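Local coordinates for putative L-alanine-DL-glutamate epimerase (Burkholderia xenovorans, PDB 3GO2) that binds magnesium and, as a member of the mandelate racemase/muconate lactonizing enzyme family, probably acts as a racemase or epimerase, at the interface of chains A and B and the interface of chains A and C. Residues are numbered along the deposited sequence; one frame, centred on the assembly and turned at random. Chains: chain A/B/C, Putative L-alanine-DL-glutamate epimerase.

Contact 1: the interface of chains A and B. Residues chain A 41-43, 181, 222, 295; chain B 78-79.
B:Pro78 pushes its pyrrolidine ring into an aromatic cleft of chain A made by A:Phe41, A:Phe181 and A:Trp295. Its CG lies over the face of the A:Phe41 ring, 3.9 Å from the ring centroid and displaced toward the rim, a CH-pi contact in which the slightly polarised C-H groups of proline meet the electron-rich face of the phenyl group. The CE2 side of that ring does the touching, and the two side chains cross at about a right angle. A:Phe41 reaches inward with CG anti to the backbone N and beside the carbonyl carbon (chi1 -161°), which turns the ring across the proline. A:Phe181, from the 3-10 helix 179-181, supplies CE1, which sits 3.8 Å from CG of B:Pro78 and also meets CD. Facing the opposite side of the proline is the six-membered part of the A:Trp295 indole, whose CH2 is 3.7 Å from CB of B:Pro78. A:Phe222 stands behind as a more distant aromatic neighbour.

Toward the rim the surroundings become more polar. The main-chain O of B:Pro78 lies in the plane of the A:Trp295 indole at its edge, 3.4 Å from CZ3, where the partly positive ring hydrogens suit a carbonyl oxygen. The O of A:Phe41 also lies in that plane. Beside it, CB, the methyl carbon of B:Ala79, lies 3.4 Å from the hydroxyl OG of A:Ser43 and against the O of A:Gly42; a side chain this small fits close to the loop. Within chain A, A:Ser43 OG donates a hydrogen bond of 3.1 Å to A:Phe41 O, approaching from above the carbonyl plane and probably steadying the turn around A:Gly42. A rigid proline on a short 3-10 helix is a fitting plug for such a cleft; in this assembly the patch links chains A and B and, probably beside the chain A active site, may help shape its rim, though the structure alone does not show whether the pair persists in solution.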
loop_
_atom_site.group_PDB
_atom_site.type_symbol
_atom_site.label_atom_id
_atom_site.label_comp_id
_atom_site.label_asym_id
_atom_site.label_seq_id
_atom_site.Cartn_x
_atom_site.Cartn_y
_atom_site.Cartn_z
ATOM N N PHE A 41 26.407 -3.060 -27.620
ATOM C CA PHE A 41 25.023 -3.081 -27.136
ATOM C C PHE A 41 24.745 -1.834 -26.307
ATOM O O PHE A 41 24.444 -1.904 -25.116
ATOM C CB PHE A 41 24.745 -4.351 -26.345
ATOM C CG PHE A 41 23.269 -4.682 -26.195
ATOM C CD1 PHE A 41 22.456 -4.806 -27.313
ATOM C CD2 PHE A 41 22.719 -4.939 -24.944
ATOM C CE1 PHE A 41 21.111 -5.117 -27.190
ATOM C CE2 PHE A 41 21.372 -5.267 -24.814
ATOM C CZ PHE A 41 20.570 -5.350 -25.953
ATOM N N GLY A 42 24.858 -0.694 -26.966
ATOM C CA GLY A 42 24.463 0.586 -26.390
ATOM C C GLY A 42 25.416 1.121 -25.347
ATOM O O GLY A 42 25.023 1.973 -24.541
ATOM N N SER A 43 26.682 0.689 -25.402
ATOM C CA SER A 43 27.604 0.915 -24.291
ATOM C C SER A 43 28.942 1.544 -24.702
ATOM O O SER A 43 30.005 1.020 -24.377
ATOM C CB SER A 43 27.848 -0.416 -23.557
ATOM O OG SER A 43 26.652 -0.997 -23.084
ATOM N N PHE A 181 15.643 0.735 -30.562
ATOM C CA PHE A 181 17.044 1.069 -30.832
ATOM C C PHE A 181 17.212 1.909 -32.108
ATOM O O PHE A 181 18.330 1.973 -32.678
ATOM C CB PHE A 181 17.896 -0.206 -30.921
ATOM C CG PHE A 181 17.854 -1.093 -29.704
ATOM C CD1 PHE A 181 17.781 -0.583 -28.412
ATOM C CD2 PHE A 181 17.997 -2.469 -29.842
ATOM C CE1 PHE A 181 17.777 -1.417 -27.308
ATOM C CE2 PHE A 181 18.000 -3.296 -28.734
ATOM C CZ PHE A 181 17.901 -2.773 -27.475
ATOM N N PHE A 222 13.253 -3.509 -26.119
ATOM C CA PHE A 222 12.582 -2.304 -25.651
ATOM C C PHE A 222 11.655 -1.742 -26.747
ATOM O O PHE A 222 11.469 -0.533 -26.831
ATOM C CB PHE A 222 13.601 -1.197 -25.335
ATOM C CG PHE A 222 14.496 -1.421 -24.117
ATOM C CD1 PHE A 222 14.174 -0.848 -22.879
ATOM C CD2 PHE A 222 15.730 -2.045 -24.250
ATOM C CE1 PHE A 222 15.045 -0.964 -21.795
ATOM C CE2 PHE A 222 16.585 -2.164 -23.169
ATOM C CZ PHE A 222 16.254 -1.609 -21.951
ATOM N N TRP A 295 28.272 -7.809 -17.902
ATOM C CA TRP A 295 28.106 -6.452 -17.423
ATOM C C TRP A 295 28.340 -6.314 -15.897
ATOM O O TRP A 295 29.026 -5.399 -15.438
ATOM C CB TRP A 295 26.673 -6.014 -17.725
ATOM C CG TRP A 295 26.447 -5.573 -19.128
ATOM C CD1 TRP A 295 27.190 -5.888 -20.228
ATOM C CD2 TRP A 295 25.410 -4.701 -19.578
ATOM N NE1 TRP A 295 26.679 -5.255 -21.341
ATOM C CE2 TRP A 295 25.584 -4.520 -20.961
ATOM C CE3 TRP A 295 24.344 -4.055 -18.937
ATOM C CZ2 TRP A 295 24.738 -3.701 -21.720
ATOM C CZ3 TRP A 295 23.524 -3.231 -19.690
ATOM C CH2 TRP A 295 23.719 -3.077 -21.061
ATOM N N PRO B 78 20.139 0.373 -23.500
ATOM C CA PRO B 78 20.523 -0.655 -22.523
ATOM C C PRO B 78 21.425 -0.165 -21.394
ATOM O O PRO B 78 21.309 -0.651 -20.266
ATOM C CB PRO B 78 21.238 -1.700 -23.375
ATOM C CG PRO B 78 20.613 -1.539 -24.751
ATOM C CD PRO B 78 20.404 -0.055 -24.890
ATOM N N ALA B 79 22.311 0.774 -21.695
ATOM C CA ALA B 79 23.270 1.248 -20.698
ATOM C C ALA B 79 23.021 2.705 -20.369
ATOM O O ALA B 79 23.932 3.449 -20.039
ATOM C CB ALA B 79 24.705 1.024 -21.205
#

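Contact 2: the interface of chains A and C. Residues chain A 314, 337-339; chain C 188, 190, 225.
The start of strand 314-317 and the loop 337-339 of chain A meet two loop segments of chain C, one with C:Ala188 and C:Asn190, the other with C:Lys225. Both chains are enzymes of the mandelate racemase/muconate lactonizing enzyme family, and these chain A residues belong to the enolase-like C-terminal region. A:Asn314 is the hub, because its amide can accept at one end and donate at the other. OD1 of A:Asn314 accepts a 2.8 Å hydrogen bond from the side-chain amine NZ of C:Lys225, which arrives in the carbonyl plane on a lone pair. The lysine bends at chi2 and again at chi4 (73°), and the last bend brings NZ onto the amide oxygen while CG runs past the amide group; a positive charge there, if present, would probably polarise that amide.

ND2 of A:Asn314 is shared between two acceptors, both close to its amide plane, as expected for the two N-H groups. The bond from A:Asn314 ND2 to the main-chain O of C:Ala188, 2.8 Å, is nearly straight (169° at H). The other, from A:Asn314 ND2 to the side-chain OD1 of C:Asn190, is also 2.8 Å but more bent (137° at H). In each case the donor stands above the acceptor's carbonyl plane, and the two asparagine amides are almost perpendicular.

C:Asn190 then uses its own ND2 to reach A:Leu339 O at 3.1 Å, along a lone pair of that carbonyl, so one amide bridges strand and loop. C:Ala188, compact enough to sit near the backbone, touches both the hub and the loop, its methyl carbon CB 3.4 Å from A:Pro337 O.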
loop_
_atom_site.group_PDB
_atom_site.type_symbol
_atom_site.label_atom_id
_atom_site.label_comp_id
_atom_site.label_asym_id
_atom_site.label_seq_id
_atom_site.Cartn_x
_atom_site.Cartn_y
_atom_site.Cartn_z
ATOM N N ASN A 314 13.720 -17.880 -11.035
ATOM C CA ASN A 314 14.895 -18.455 -11.653
ATOM C C ASN A 314 15.511 -17.449 -12.615
ATOM O O ASN A 314 14.824 -16.548 -13.146
ATOM C CB ASN A 314 14.529 -19.760 -12.382
ATOM C CG ASN A 314 14.262 -20.898 -11.418
ATOM O OD1 ASN A 314 14.469 -20.754 -10.221
ATOM N ND2 ASN A 314 13.776 -22.033 -11.939
ATOM N N PRO A 337 21.694 -22.470 -8.176
ATOM C CA PRO A 337 20.629 -23.478 -8.161
ATOM C C PRO A 337 19.428 -23.068 -8.991
ATOM O O PRO A 337 18.886 -23.891 -9.743
ATOM C CB PRO A 337 20.213 -23.556 -6.681
ATOM C CG PRO A 337 20.659 -22.271 -6.095
ATOM C CD PRO A 337 21.926 -21.916 -6.834
ATOM N N ASN A 338 19.023 -21.814 -8.867
ATOM C CA ASN A 338 17.790 -21.318 -9.475
ATOM C C ASN A 338 18.019 -20.862 -10.928
ATOM O O ASN A 338 17.821 -19.707 -11.268
ATOM C CB ASN A 338 17.152 -20.211 -8.602
ATOM C CG ASN A 338 18.119 -19.055 -8.273
ATOM O OD1 ASN A 338 19.266 -19.292 -7.891
ATOM N ND2 ASN A 338 17.636 -17.817 -8.383
ATOM N N LEU A 339 18.466 -21.801 -11.773
ATOM C CA LEU A 339 18.832 -21.526 -13.158
ATOM C C LEU A 339 17.707 -21.925 -14.107
ATOM O O LEU A 339 17.349 -23.113 -14.203
ATOM C CB LEU A 339 20.114 -22.273 -13.544
ATOM C CG LEU A 339 20.585 -22.136 -14.992
ATOM C CD1 LEU A 339 21.186 -20.751 -15.275
ATOM C CD2 LEU A 339 21.604 -23.245 -15.326
ATOM N N ALA C 188 16.486 -26.217 -9.705
ATOM C CA ALA C 188 15.784 -25.079 -10.285
ATOM C C ALA C 188 14.257 -25.270 -10.284
ATOM O O ALA C 188 13.507 -24.288 -10.283
ATOM C CB ALA C 188 16.291 -24.811 -11.701
ATOM N N ASN C 190 12.349 -26.360 -12.614
ATOM C CA ASN C 190 11.683 -25.951 -13.854
ATOM C C ASN C 190 10.621 -26.986 -14.249
ATOM O O ASN C 190 10.758 -28.188 -13.944
ATOM C CB ASN C 190 12.695 -25.782 -14.986
ATOM C CG ASN C 190 13.689 -24.661 -14.714
ATOM O OD1 ASN C 190 13.296 -23.569 -14.284
ATOM N ND2 ASN C 190 14.985 -24.928 -14.970
ATOM N N LYS C 225 8.535 -23.349 -9.195
ATOM C CA LYS C 225 8.509 -21.946 -8.841
ATOM C C LYS C 225 7.209 -21.336 -9.385
ATOM O O LYS C 225 6.563 -21.905 -10.270
ATOM C CB LYS C 225 9.710 -21.231 -9.428
ATOM C CG LYS C 225 11.055 -21.921 -9.146
ATOM C CD LYS C 225 11.373 -22.077 -7.669
ATOM C CE LYS C 225 12.741 -22.735 -7.428
ATOM N NZ LYS C 225 13.919 -21.830 -7.727
#

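The C-alpha centres of contact 1 and contact 2 lie about 26 Å apart, and the two patches share no residue. Chain A takes part in both, facing chain B at one and chain C at the other. Along its sequence the nearest pieces are helix 293-296 in contact 1 and strand 314-317 in contact 2, with helix 298-310 between them. Contact 1 depends on aromatic packing within a two-fold interface, whereas contact 2 is a polar network in an interface that is not an exact two-fold. Together they let one subunit join two neighbours in the deposited eight-chain assembly, though the structure alone does not show whether this is the form in solution.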